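Local coordinates for conserved lipoprotein, putative (Clostridium novyi, PDB 4L1N) that is of unknown function but, as a putative lipoprotein of the DUF4652 family, is probably tethered to the cell membrane by a lipid anchor, at residues V142-L148 against Q170-A174; S78-K84 against T119-W125; K106-D110 against V151-T155. The contacts are given in a common frame with arbitrary orientation. Residues are numbered along the deposited sequence.

Contact 1. Residues V142-L148 against Q170-A174; sequences VSQGGIL and QVVYA
The Q170 side chain lies along the backbone of V142-G145, a turn that leads into strand 147-152. This is a join between two sheets. Q170-A174 belongs to edge strand 169-177 of a three-stranded antiparallel sheet, and L148 to the large antiparallel sheet. Q170 is extended, with chi1 m and chi2 t. Its NE2 donates to V142 O (3.3 Å). Its OE1 accepts from G145 N (2.9 Å) and weakly from Q144 N (3.2 Å). S143 is the centre of an inverse gamma turn (phi -69°, psi 59°), with Q144 N bonded to V142 O (2.9 Å). G146 and V171 then form a single antiparallel, hydrogen-bonded bridge, CA-CA 4.9 Å. The bonds are G146 N to V171 O (2.8 Å) and V171 N to G146 O (2.9 Å). Q170 and V172 instead bond through their backbones to L186 and Q184 of strand 180-188. Apolar packing follows. L148 (chi1 t, chi2 p) places CB 3.9 Å from V171 CG1 and CD2 3.8 Å from A174 CB. G145 is extended (-151°/-170°) and has no space for a side chain. Its CA makes a CA-H...O contact with V171 O at 3.0 Å, and a CB would clash with that oxygen.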
ATOM      1  N   VAL A 142      11.811  12.477   1.771  1.00 78.68           N
ATOM      2  CA  VAL A 142      10.700  13.230   1.206  1.00 75.74           C
ATOM      3  C   VAL A 142       9.541  12.291   0.779  1.00 76.07           C
ATOM      4  O   VAL A 142       8.362  12.677   0.838  1.00 76.26           O
ATOM      5  CB  VAL A 142      11.268  14.069   0.039  1.00 80.32           C
ATOM      6  CG1 VAL A 142      10.214  14.373  -1.038  1.00 78.89           C
ATOM      7  CG2 VAL A 142      11.927  15.341   0.572  1.00 80.43           C
ATOM      8  N   SER A 143       9.893  11.056   0.425  1.00 69.31           N
ATOM      9  CA  SER A 143       9.069   9.947  -0.045  1.00 66.52           C
ATOM     10  C   SER A 143       8.129   9.333   1.045  1.00 65.00           C
ATOM     11  O   SER A 143       8.178   8.135   1.318  1.00 66.42           O
ATOM     12  CB  SER A 143      10.002   8.867  -0.576  1.00 72.91           C
ATOM     13  OG  SER A 143      10.931   8.477   0.427  1.00 83.25           O
ATOM     14  N   GLN A 144       7.242  10.134   1.611  1.00 57.31           N
ATOM     15  CA  GLN A 144       6.294   9.697   2.653  1.00 55.16           C
ATOM     16  C   GLN A 144       5.027   9.079   2.056  1.00 53.05           C
ATOM     17  O   GLN A 144       4.332   8.308   2.732  1.00 52.71           O
ATOM     18  CB  GLN A 144       5.894  10.868   3.570  1.00 55.50           C
ATOM     19  CG  GLN A 144       7.050  11.630   4.165  1.00 65.54           C
ATOM     20  CD  GLN A 144       6.596  12.717   5.114  1.00101.50           C
ATOM     21  OE1 GLN A 144       5.448  12.737   5.612  1.00 91.18           O
ATOM     22  NE2 GLN A 144       7.512  13.642   5.410  1.00106.98           N
ATOM     23  N   GLY A 145       4.719   9.461   0.823  1.00 44.68           N
ATOM     24  CA  GLY A 145       3.556   8.968   0.108  1.00 42.08           C
ATOM     25  C   GLY A 145       3.749   8.939  -1.379  1.00 43.46           C
ATOM     26  O   GLY A 145       4.859   9.135  -1.865  1.00 42.55           O
ATOM     27  N   GLY A 146       2.658   8.699  -2.100  1.00 41.03           N
ATOM     28  CA  GLY A 146       2.698   8.637  -3.553  1.00 40.72           C
ATOM     29  C   GLY A 146       1.341   8.459  -4.176  1.00 45.72           C
ATOM     30  O   GLY A 146       0.460   9.312  -4.024  1.00 45.63           O
ATOM     31  N   ILE A 147       1.170   7.348  -4.908  1.00 43.14           N
ATOM     32  CA  ILE A 147      -0.083   7.058  -5.614  1.00 41.18           C
ATOM     33  C   ILE A 147      -0.831   5.976  -4.859  1.00 42.79           C
ATOM     34  O   ILE A 147      -0.206   5.020  -4.385  1.00 42.69           O
ATOM     35  CB  ILE A 147       0.195   6.677  -7.098  1.00 44.50           C
ATOM     36  CG1 ILE A 147       1.027   7.775  -7.809  1.00 44.40           C
ATOM     37  CG2 ILE A 147      -1.097   6.419  -7.855  1.00 45.92           C
ATOM     38  CD1 ILE A 147       1.849   7.334  -8.993  1.00 46.27           C
ATOM     39  N   LEU A 148      -2.170   6.131  -4.754  1.00 37.28           N
ATOM     40  CA  LEU A 148      -3.086   5.166  -4.136  1.00 37.45           C
ATOM     41  C   LEU A 148      -3.639   4.264  -5.235  1.00 45.26           C
ATOM     42  O   LEU A 148      -4.080   4.744  -6.298  1.00 45.36           O
ATOM     43  CB  LEU A 148      -4.213   5.907  -3.380  1.00 37.00           C
ATOM     44  CG  LEU A 148      -5.225   5.125  -2.541  1.00 41.24           C
ATOM     45  CD1 LEU A 148      -4.613   4.627  -1.271  1.00 42.05           C
ATOM     46  CD2 LEU A 148      -6.352   6.039  -2.097  1.00 39.22           C
ATOM     47  N   GLN A 170       1.603  14.161  -2.496  1.00 37.49           N
ATOM     48  CA  GLN A 170       1.692  12.724  -2.245  1.00 35.06           C
ATOM     49  C   GLN A 170       0.555  12.191  -1.398  1.00 37.59           C
ATOM     50  O   GLN A 170       0.392  12.668  -0.291  1.00 37.62           O
ATOM     51  CB  GLN A 170       2.996  12.423  -1.487  1.00 36.20           C
ATOM     52  CG  GLN A 170       4.269  12.838  -2.187  1.00 37.58           C
ATOM     53  CD  GLN A 170       5.513  12.608  -1.366  1.00 52.62           C
ATOM     54  OE1 GLN A 170       5.498  12.030  -0.273  1.00 45.02           O
ATOM     55  NE2 GLN A 170       6.641  13.042  -1.895  1.00 49.08           N
ATOM     56  N   VAL A 171      -0.138  11.116  -1.840  1.00 33.68           N
ATOM     57  CA  VAL A 171      -1.139  10.420  -1.019  1.00 33.28           C
ATOM     58  C   VAL A 171      -0.358   9.699   0.090  1.00 40.84           C
ATOM     59  O   VAL A 171       0.576   8.970  -0.228  1.00 42.07           O
ATOM     60  CB  VAL A 171      -2.014   9.462  -1.852  1.00 36.72           C
ATOM     61  CG1 VAL A 171      -2.963   8.663  -0.966  1.00 36.71           C
ATOM     62  CG2 VAL A 171      -2.786  10.212  -2.943  1.00 36.06           C
ATOM     63  N   VAL A 172      -0.642   9.997   1.371  1.00 37.85           N
ATOM     64  CA  VAL A 172       0.105   9.410   2.494  1.00 38.29           C
ATOM     65  C   VAL A 172      -0.654   8.215   3.077  1.00 46.12           C
ATOM     66  O   VAL A 172      -0.006   7.258   3.510  1.00 49.75           O
ATOM     67  CB  VAL A 172       0.551  10.411   3.615  1.00 41.46           C
ATOM     68  CG1 VAL A 172       1.642  11.347   3.125  1.00 40.65           C
ATOM     69  CG2 VAL A 172      -0.606  11.205   4.194  1.00 40.66           C
ATOM     70  N   TYR A 173      -2.003   8.253   3.080  1.00 42.20           N
ATOM     71  CA  TYR A 173      -2.874   7.166   3.550  1.00 43.17           C
ATOM     72  C   TYR A 173      -4.331   7.389   3.108  1.00 47.00           C
ATOM     73  O   TYR A 173      -4.628   8.406   2.493  1.00 47.14           O
ATOM     74  CB  TYR A 173      -2.781   6.981   5.081  1.00 45.98           C
ATOM     75  CG  TYR A 173      -3.238   8.156   5.910  1.00 48.60           C
ATOM     76  CD1 TYR A 173      -4.562   8.266   6.328  1.00 51.24           C
ATOM     77  CD2 TYR A 173      -2.328   9.104   6.376  1.00 49.60           C
ATOM     78  CE1 TYR A 173      -4.984   9.323   7.142  1.00 51.16           C
ATOM     79  CE2 TYR A 173      -2.746  10.190   7.154  1.00 50.48           C
ATOM     80  CZ  TYR A 173      -4.069  10.271   7.573  1.00 58.33           C
ATOM     81  OH  TYR A 173      -4.493  11.303   8.384  1.00 61.83           O
ATOM     82  N   ALA A 174      -5.233   6.429   3.417  1.00 43.74           N
ATOM     83  CA  ALA A 174      -6.661   6.459   3.107  1.00 43.15           C
ATOM     84  C   ALA A 174      -7.464   5.603   4.085  1.00 52.17           C
ATOM     85  O   ALA A 174      -6.970   4.607   4.641  1.00 53.84           O
ATOM     86  CB  ALA A 174      -6.919   5.995   1.684  1.00 43.30           C
TER

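Contact 2. Residues S78-K84 against T119-W125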
ATOM      1  N   SER A  78      -5.675 -11.440   6.439  1.00 69.40           N
ATOM      2  CA  SER A  78      -4.867 -10.488   7.180  1.00 67.41           C
ATOM      3  C   SER A  78      -3.674 -10.083   6.324  1.00 69.70           C
ATOM      4  O   SER A  78      -3.172 -10.897   5.544  1.00 70.61           O
ATOM      5  CB  SER A  78      -4.422 -11.063   8.516  1.00 72.47           C
ATOM      6  OG  SER A  78      -4.091  -9.997   9.387  1.00 80.51           O
ATOM      7  N   ALA A  79      -3.252  -8.817   6.432  1.00 63.62           N
ATOM      8  CA  ALA A  79      -2.149  -8.262   5.659  1.00 61.05           C
ATOM      9  C   ALA A  79      -1.287  -7.310   6.498  1.00 63.49           C
ATOM     10  O   ALA A  79      -1.758  -6.789   7.509  1.00 63.82           O
ATOM     11  CB  ALA A  79      -2.688  -7.533   4.440  1.00 59.68           C
ATOM     12  N   CYS A  80      -0.018  -7.092   6.065  1.00 57.80           N
ATOM     13  CA  CYS A  80       0.980  -6.191   6.657  1.00 56.18           C
ATOM     14  C   CYS A  80       2.087  -5.907   5.629  1.00 58.84           C
ATOM     15  O   CYS A  80       2.109  -6.549   4.573  1.00 58.23           O
ATOM     16  CB  CYS A  80       1.554  -6.771   7.951  1.00 58.61           C
ATOM     17  SG  CYS A  80       2.701  -8.162   7.713  1.00 64.34           S
ATOM     18  N   ILE A  81       3.006  -4.959   5.945  1.00 54.52           N
ATOM     19  CA  ILE A  81       4.156  -4.627   5.096  1.00 53.42           C
ATOM     20  C   ILE A  81       5.410  -5.061   5.840  1.00 61.70           C
ATOM     21  O   ILE A  81       5.739  -4.447   6.858  1.00 62.25           O
ATOM     22  CB  ILE A  81       4.228  -3.123   4.681  1.00 53.74           C
ATOM     23  CG1 ILE A  81       2.980  -2.659   3.925  1.00 51.01           C
ATOM     24  CG2 ILE A  81       5.511  -2.826   3.874  1.00 54.95           C
ATOM     25  CD1 ILE A  81       2.667  -1.260   4.148  1.00 53.01           C
ATOM     26  N   GLU A  82       6.113  -6.100   5.322  1.00 59.59           N
ATOM     27  CA  GLU A  82       7.352  -6.630   5.878  1.00 61.63           C
ATOM     28  C   GLU A  82       8.568  -5.930   5.264  1.00 67.25           C
ATOM     29  O   GLU A  82       8.590  -5.696   4.058  1.00 66.38           O
ATOM     30  CB  GLU A  82       7.415  -8.163   5.662  1.00 64.62           C
ATOM     31  CG  GLU A  82       8.771  -8.852   5.845  1.00 74.50           C
ATOM     32  CD  GLU A  82       9.424  -8.900   7.219  1.00 91.57           C
ATOM     33  OE1 GLU A  82       8.901  -8.257   8.156  1.00 83.70           O
ATOM     34  OE2 GLU A  82      10.475  -9.573   7.356  1.00 81.15           O
ATOM     35  N   GLY A  83       9.551  -5.598   6.106  1.00 65.65           N
ATOM     36  CA  GLY A  83      10.825  -5.023   5.682  1.00 65.65           C
ATOM     37  C   GLY A  83      11.111  -3.571   5.984  1.00 68.60           C
ATOM     38  O   GLY A  83      12.212  -3.094   5.688  1.00 68.34           O
ATOM     39  N   LYS A  84      10.136  -2.850   6.567  1.00 64.52           N
ATOM     40  CA  LYS A  84      10.313  -1.424   6.829  1.00 63.02           C
ATOM     41  C   LYS A  84       9.996  -0.998   8.289  1.00 71.04           C
ATOM     42  O   LYS A  84       9.895   0.199   8.575  1.00 70.96           O
ATOM     43  CB  LYS A  84       9.451  -0.630   5.852  1.00 60.49           C
ATOM     44  CG  LYS A  84       9.899  -0.647   4.404  1.00 54.15           C
ATOM     45  CD  LYS A  84       8.888   0.157   3.608  1.00 60.05           C
ATOM     46  CE  LYS A  84       9.489   1.238   2.744  1.00 64.00           C
ATOM     47  NZ  LYS A  84       9.952   2.423   3.490  1.00 67.53           N
ATOM     48  N   THR A 119       8.170   1.196  -3.349  1.00 51.63           N
ATOM     49  CA  THR A 119       7.742   0.300  -2.282  1.00 50.85           C
ATOM     50  C   THR A 119       6.280   0.469  -1.843  1.00 53.30           C
ATOM     51  O   THR A 119       5.792   1.602  -1.843  1.00 52.32           O
ATOM     52  CB  THR A 119       8.637   0.602  -1.052  1.00 54.07           C
ATOM     53  OG1 THR A 119       8.350  -0.320  -0.020  1.00 55.10           O
ATOM     54  CG2 THR A 119       8.457   2.029  -0.501  1.00 48.37           C
ATOM     55  N   PRO A 120       5.574  -0.591  -1.353  1.00 49.03           N
ATOM     56  CA  PRO A 120       4.292  -0.331  -0.684  1.00 47.09           C
ATOM     57  C   PRO A 120       4.621   0.474   0.583  1.00 50.95           C
ATOM     58  O   PRO A 120       5.565   0.104   1.289  1.00 52.95           O
ATOM     59  CB  PRO A 120       3.753  -1.731  -0.361  1.00 49.26           C
ATOM     60  CG  PRO A 120       4.881  -2.614  -0.414  1.00 55.38           C
ATOM     61  CD  PRO A 120       5.956  -2.013  -1.248  1.00 51.40           C
ATOM     62  N   LYS A 121       3.930   1.594   0.836  1.00 44.34           N
ATOM     63  CA  LYS A 121       4.212   2.440   2.002  1.00 43.96           C
ATOM     64  C   LYS A 121       3.076   2.381   3.040  1.00 51.14           C
ATOM     65  O   LYS A 121       3.360   2.448   4.240  1.00 53.49           O
ATOM     66  CB  LYS A 121       4.467   3.894   1.556  1.00 44.01           C
ATOM     67  CG  LYS A 121       4.838   4.878   2.654  1.00 56.95           C
ATOM     68  CD  LYS A 121       6.121   4.543   3.405  1.00 60.79           C
ATOM     69  CE  LYS A 121       7.019   5.734   3.534  1.00 65.16           C
ATOM     70  NZ  LYS A 121       8.441   5.317   3.518  1.00 85.74           N
ATOM     71  N   TYR A 122       1.805   2.305   2.584  1.00 46.87           N
ATOM     72  CA  TYR A 122       0.603   2.224   3.431  1.00 46.33           C
ATOM     73  C   TYR A 122      -0.398   1.293   2.778  1.00 52.11           C
ATOM     74  O   TYR A 122      -0.609   1.367   1.565  1.00 51.42           O
ATOM     75  CB  TYR A 122      -0.039   3.608   3.708  1.00 45.15           C
ATOM     76  CG  TYR A 122      -1.295   3.546   4.567  1.00 45.36           C
ATOM     77  CD1 TYR A 122      -2.553   3.384   3.991  1.00 46.58           C
ATOM     78  CD2 TYR A 122      -1.222   3.641   5.953  1.00 46.35           C
ATOM     79  CE1 TYR A 122      -3.701   3.277   4.776  1.00 48.63           C
ATOM     80  CE2 TYR A 122      -2.362   3.523   6.748  1.00 45.36           C
ATOM     81  CZ  TYR A 122      -3.601   3.344   6.158  1.00 54.65           C
ATOM     82  OH  TYR A 122      -4.736   3.225   6.936  1.00 58.60           O
ATOM     83  N   ILE A 123      -0.996   0.400   3.585  1.00 49.62           N
ATOM     84  CA  ILE A 123      -1.997  -0.535   3.112  1.00 49.79           C
ATOM     85  C   ILE A 123      -3.170  -0.574   4.092  1.00 55.62           C
ATOM     86  O   ILE A 123      -2.989  -0.447   5.306  1.00 55.73           O
ATOM     87  CB  ILE A 123      -1.441  -1.977   2.820  1.00 54.35           C
ATOM     88  CG1 ILE A 123      -1.080  -2.768   4.105  1.00 55.60           C
ATOM     89  CG2 ILE A 123      -0.302  -1.988   1.780  1.00 54.85           C
ATOM     90  CD1 ILE A 123      -1.178  -4.199   3.990  1.00 54.45           C
ATOM     91  N   ASP A 124      -4.373  -0.744   3.540  1.00 53.77           N
ATOM     92  CA  ASP A 124      -5.628  -0.949   4.257  1.00 55.37           C
ATOM     93  C   ASP A 124      -6.599  -1.646   3.332  1.00 60.50           C
ATOM     94  O   ASP A 124      -6.350  -1.705   2.127  1.00 61.31           O
ATOM     95  CB  ASP A 124      -6.216   0.329   4.831  1.00 56.81           C
ATOM     96  CG  ASP A 124      -6.931   0.121   6.153  1.00 66.91           C
ATOM     97  OD1 ASP A 124      -7.333  -1.046   6.444  1.00 63.00           O
ATOM     98  OD2 ASP A 124      -7.100   1.127   6.901  1.00 76.56           O
ATOM     99  N   TRP A 125      -7.674  -2.217   3.879  1.00 56.13           N
ATOM    100  CA  TRP A 125      -8.596  -3.004   3.071  1.00 55.30           C
ATOM    101  C   TRP A 125      -9.603  -2.152   2.310  1.00 57.95           C
ATOM    102  O   TRP A 125     -10.120  -1.175   2.848  1.00 59.24           O
ATOM    103  CB  TRP A 125      -9.298  -4.043   3.943  1.00 55.61           C
ATOM    104  CG  TRP A 125      -8.353  -5.100   4.431  1.00 57.12           C
ATOM    105  CD1 TRP A 125      -7.679  -5.117   5.618  1.00 60.38           C
ATOM    106  CD2 TRP A 125      -7.964  -6.294   3.730  1.00 57.67           C
ATOM    107  NE1 TRP A 125      -6.936  -6.276   5.725  1.00 60.78           N
ATOM    108  CE2 TRP A 125      -7.088  -7.011   4.576  1.00 62.32           C
ATOM    109  CE3 TRP A 125      -8.295  -6.845   2.476  1.00 58.89           C
ATOM    110  CZ2 TRP A 125      -6.509  -8.231   4.193  1.00 62.68           C
ATOM    111  CZ3 TRP A 125      -7.734  -8.063   2.109  1.00 61.15           C
ATOM    112  CH2 TRP A 125      -6.832  -8.727   2.947  1.00 62.48           C
TER
HETATM  113  O   HOH W   1      10.607   4.737   1.912  1.00 56.96           O
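This is a buried, mainly apolar packing contact between strands 77-82 and 118-125. Strand parts 78-82 and 119-125 run antiparallel at 172°, and their axes approach to 7.5 Å. Side chains fill the gap, and the nearest CA atoms, I81 and P120, are 7.2 Å apart. I81 points across and sets CD1 3.9 Å from I123 CG2 and CG2 4.3 Å from P120 CG. A79 CB lies 3.7 Å from I123 CD1 and 3.9 Å from W125 CZ2. Both strands belong to the large antiparallel sheet, 118-125 as its last strand and 77-82 next to its other end. The sheet therefore curls until the regions near its two ends pack together. W125 NE1 bonds K70 O of strand 70-71, the opposite outermost strand. Past the other end of strand 77-82, two like charges meet: K84 NZ and K121 NZ are 3.3 Å apart. Water 1 accepts from both, at 2.9 Å from K84 NZ and 2.8 Å from K121 NZ. K84 NZ also bonds E90 O, and K121 NZ bonds A88 O weakly.

Contact 3. Residues K106-D110 against V151-T155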
ATOM      1  N   LYS A 106      -0.110 -18.684   3.512  1.00 80.59           N
ATOM      2  CA  LYS A 106       0.693 -17.463   3.551  1.00 75.91           C
ATOM      3  C   LYS A 106       1.324 -17.212   2.195  1.00 76.29           C
ATOM      4  O   LYS A 106       1.860 -18.127   1.585  1.00 77.99           O
ATOM      5  CB  LYS A 106       1.810 -17.559   4.619  1.00 78.98           C
ATOM      6  CG  LYS A 106       1.349 -17.763   6.058  1.00 94.14           C
ATOM      7  CD  LYS A 106       2.438 -18.404   6.912  1.00105.84           C
ATOM      8  CE  LYS A 106       1.896 -18.866   8.240  1.00119.41           C
ATOM      9  NZ  LYS A 106       2.958 -18.927   9.276  1.00132.48           N
ATOM     10  N   TRP A 107       1.290 -15.973   1.737  1.00 69.75           N
ATOM     11  CA  TRP A 107       1.942 -15.549   0.502  1.00 67.18           C
ATOM     12  C   TRP A 107       2.348 -14.071   0.622  1.00 67.12           C
ATOM     13  O   TRP A 107       2.044 -13.434   1.630  1.00 65.14           O
ATOM     14  CB  TRP A 107       1.080 -15.817  -0.742  1.00 65.27           C
ATOM     15  CG  TRP A 107      -0.146 -14.963  -0.894  1.00 64.26           C
ATOM     16  CD1 TRP A 107      -0.249 -13.804  -1.606  1.00 64.95           C
ATOM     17  CD2 TRP A 107      -1.477 -15.310  -0.494  1.00 64.86           C
ATOM     18  NE1 TRP A 107      -1.556 -13.376  -1.628  1.00 63.81           N
ATOM     19  CE2 TRP A 107      -2.332 -14.281  -0.947  1.00 66.88           C
ATOM     20  CE3 TRP A 107      -2.032 -16.387   0.223  1.00 68.29           C
ATOM     21  CZ2 TRP A 107      -3.706 -14.288  -0.695  1.00 66.49           C
ATOM     22  CZ3 TRP A 107      -3.391 -16.385   0.484  1.00 70.36           C
ATOM     23  CH2 TRP A 107      -4.208 -15.328   0.055  1.00 69.21           C
ATOM     24  N   GLU A 108       3.112 -13.573  -0.363  1.00 62.06           N
ATOM     25  CA  GLU A 108       3.574 -12.205  -0.411  1.00 59.77           C
ATOM     26  C   GLU A 108       3.320 -11.617  -1.796  1.00 62.98           C
ATOM     27  O   GLU A 108       3.329 -12.333  -2.799  1.00 63.46           O
ATOM     28  CB  GLU A 108       5.062 -12.071   0.017  1.00 61.67           C
ATOM     29  CG  GLU A 108       6.106 -12.528  -0.988  1.00 70.34           C
ATOM     30  CD  GLU A 108       7.564 -12.455  -0.564  1.00 91.45           C
ATOM     31  OE1 GLU A 108       7.939 -13.067   0.463  1.00 85.21           O
ATOM     32  OE2 GLU A 108       8.360 -11.893  -1.345  1.00 85.18           O
ATOM     33  N   LEU A 109       3.034 -10.309  -1.826  1.00 57.36           N
ATOM     34  CA  LEU A 109       2.853  -9.536  -3.042  1.00 54.59           C
ATOM     35  C   LEU A 109       4.061  -8.647  -3.197  1.00 57.98           C
ATOM     36  O   LEU A 109       4.331  -7.799  -2.338  1.00 55.94           O
ATOM     37  CB  LEU A 109       1.569  -8.708  -3.021  1.00 52.52           C
ATOM     38  CG  LEU A 109       0.225  -9.406  -3.068  1.00 56.72           C
ATOM     39  CD1 LEU A 109      -0.888  -8.358  -3.040  1.00 55.42           C
ATOM     40  CD2 LEU A 109       0.069 -10.286  -4.303  1.00 57.78           C
ATOM     41  N   ASP A 110       4.820  -8.874  -4.258  1.00 56.39           N
ATOM     42  CA  ASP A 110       6.036  -8.123  -4.510  1.00 56.70           C
ATOM     43  C   ASP A 110       5.906  -7.234  -5.690  1.00 60.67           C
ATOM     44  O   ASP A 110       5.426  -7.651  -6.735  1.00 62.16           O
ATOM     45  CB  ASP A 110       7.217  -9.061  -4.738  1.00 60.85           C
ATOM     46  CG  ASP A 110       7.804  -9.642  -3.481  1.00 78.75           C
ATOM     47  OD1 ASP A 110       7.261  -9.363  -2.383  1.00 78.62           O
ATOM     48  OD2 ASP A 110       8.817 -10.363  -3.586  1.00 92.12           O
ATOM     49  N   VAL A 151      -5.462  -2.963  -5.046  1.00 51.74           N
ATOM     50  CA  VAL A 151      -4.674  -4.152  -5.413  1.00 52.17           C
ATOM     51  C   VAL A 151      -5.354  -5.464  -4.986  1.00 58.02           C
ATOM     52  O   VAL A 151      -5.631  -5.663  -3.809  1.00 58.43           O
ATOM     53  CB  VAL A 151      -3.247  -4.040  -4.814  1.00 54.66           C
ATOM     54  CG1 VAL A 151      -2.392  -5.259  -5.164  1.00 54.97           C
ATOM     55  CG2 VAL A 151      -2.564  -2.737  -5.254  1.00 52.55           C
ATOM     56  N   ASN A 152      -5.587  -6.365  -5.954  1.00 56.33           N
ATOM     57  CA  ASN A 152      -6.172  -7.691  -5.745  1.00 57.43           C
ATOM     58  C   ASN A 152      -5.162  -8.574  -5.010  1.00 61.20           C
ATOM     59  O   ASN A 152      -4.060  -8.805  -5.514  1.00 59.44           O
ATOM     60  CB  ASN A 152      -6.572  -8.298  -7.076  1.00 58.25           C
ATOM     61  CG  ASN A 152      -7.476  -9.508  -6.984  1.00 79.15           C
ATOM     62  OD1 ASN A 152      -7.197 -10.506  -6.302  1.00 71.92           O
ATOM     63  ND2 ASN A 152      -8.558  -9.466  -7.734  1.00 70.08           N
ATOM     64  N   ILE A 153      -5.533  -9.038  -3.802  1.00 59.63           N
ATOM     65  CA  ILE A 153      -4.656  -9.813  -2.912  1.00 60.20           C
ATOM     66  C   ILE A 153      -4.243 -11.151  -3.517  1.00 68.59           C
ATOM     67  O   ILE A 153      -3.255 -11.736  -3.062  1.00 70.44           O
ATOM     68  CB  ILE A 153      -5.246 -10.011  -1.483  1.00 63.13           C
ATOM     69  CG1 ILE A 153      -6.489 -10.915  -1.456  1.00 64.64           C
ATOM     70  CG2 ILE A 153      -5.461  -8.681  -0.783  1.00 61.17           C
ATOM     71  CD1 ILE A 153      -6.639 -11.696  -0.220  1.00 66.74           C
ATOM     72  N   GLU A 154      -4.960 -11.616  -4.545  1.00 66.52           N
ATOM     73  CA  GLU A 154      -4.679 -12.897  -5.179  1.00 68.33           C
ATOM     74  C   GLU A 154      -3.906 -12.744  -6.495  1.00 72.97           C
ATOM     75  O   GLU A 154      -2.899 -13.421  -6.670  1.00 75.20           O
ATOM     76  CB  GLU A 154      -6.001 -13.666  -5.406  1.00 71.71           C
ATOM     77  CG  GLU A 154      -5.857 -15.096  -5.899  1.00 83.59           C
ATOM     78  CD  GLU A 154      -4.889 -15.971  -5.127  1.00 98.34           C
ATOM     79  OE1 GLU A 154      -5.087 -16.162  -3.905  1.00 93.53           O
ATOM     80  OE2 GLU A 154      -3.924 -16.463  -5.754  1.00 85.95           O
ATOM     81  N   THR A 155      -4.387 -11.902  -7.426  1.00 68.38           N
ATOM     82  CA  THR A 155      -3.794 -11.747  -8.757  1.00 68.10           C
ATOM     83  C   THR A 155      -2.676 -10.683  -8.819  1.00 70.70           C
ATOM     84  O   THR A 155      -1.866 -10.705  -9.747  1.00 72.21           O
ATOM     85  CB  THR A 155      -4.882 -11.439  -9.808  1.00 75.29           C
ATOM     86  OG1 THR A 155      -5.518 -10.196  -9.514  1.00 75.12           O
ATOM     87  CG2 THR A 155      -5.925 -12.550  -9.935  1.00 74.55           C
TER
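A tryptophan indole serves here as donor to a main-chain carbonyl. W107 NE1 bonds I153 O at 2.8 Å, with an N-H...O angle of 146°. The carbonyl lies at the ring edge, near its plane. It is the one hydrogen bond between the two segments. W107 takes chi1 p, and its CA-to-CB bond points toward V151-T155. E154 brings OE1 over one face of the ring, 4.0 Å from W107 CZ2. E154 is paired through OE2 in a salt bridge with K54. K54 also makes a cation-pi contact with W107, so one lysine serves both residues. In the large antiparallel sheet, strands 49-56 and 157-160 lie between 105-111 and 147-152. The contact therefore spans the concave side of the curled sheet and does not join sheet neighbours. The touching parts run 150° apart, and the nearest CA atoms, L109 and I153, are 7.5 Å apart. W107 CZ2 packs on I153 CD1 at 3.9 Å. L109 CD1 packs on V151 CG1 at 4.0 Å, and F52 of strand 49-56 touches both L109 and V151. L109 CD2 lies 3.8 Å from I153 O. An Asx turn shapes the chain as it leaves strand 147-152: N152 OD1 accepts from E154 N at 3.1 Å and weakly from T155 N at 3.3 Å.

All three contacts involve the large antiparallel sheet. Contacts 2 and 3 lie within its curl, with centres about 11 Å apart. They touch where W125 CZ3 packs on I153 CG2 (3.7 Å). Contact 1 connects this sheet to the three-stranded one. The centres of contacts 1 and 2 are about 13 Å apart, and the two touch where Q144 O meets K121 CG (3.5 Å). Contacts 1 and 3 have centres about 20 Å apart, on opposite sides of the chain's centre, and share strand 147-152. Along the chain, contact 2 closes before contact 1 opens. Contact 3 crosses both. Parts of this all-beta chain far apart in sequence are thus brought together, within the curl and between the two sheets.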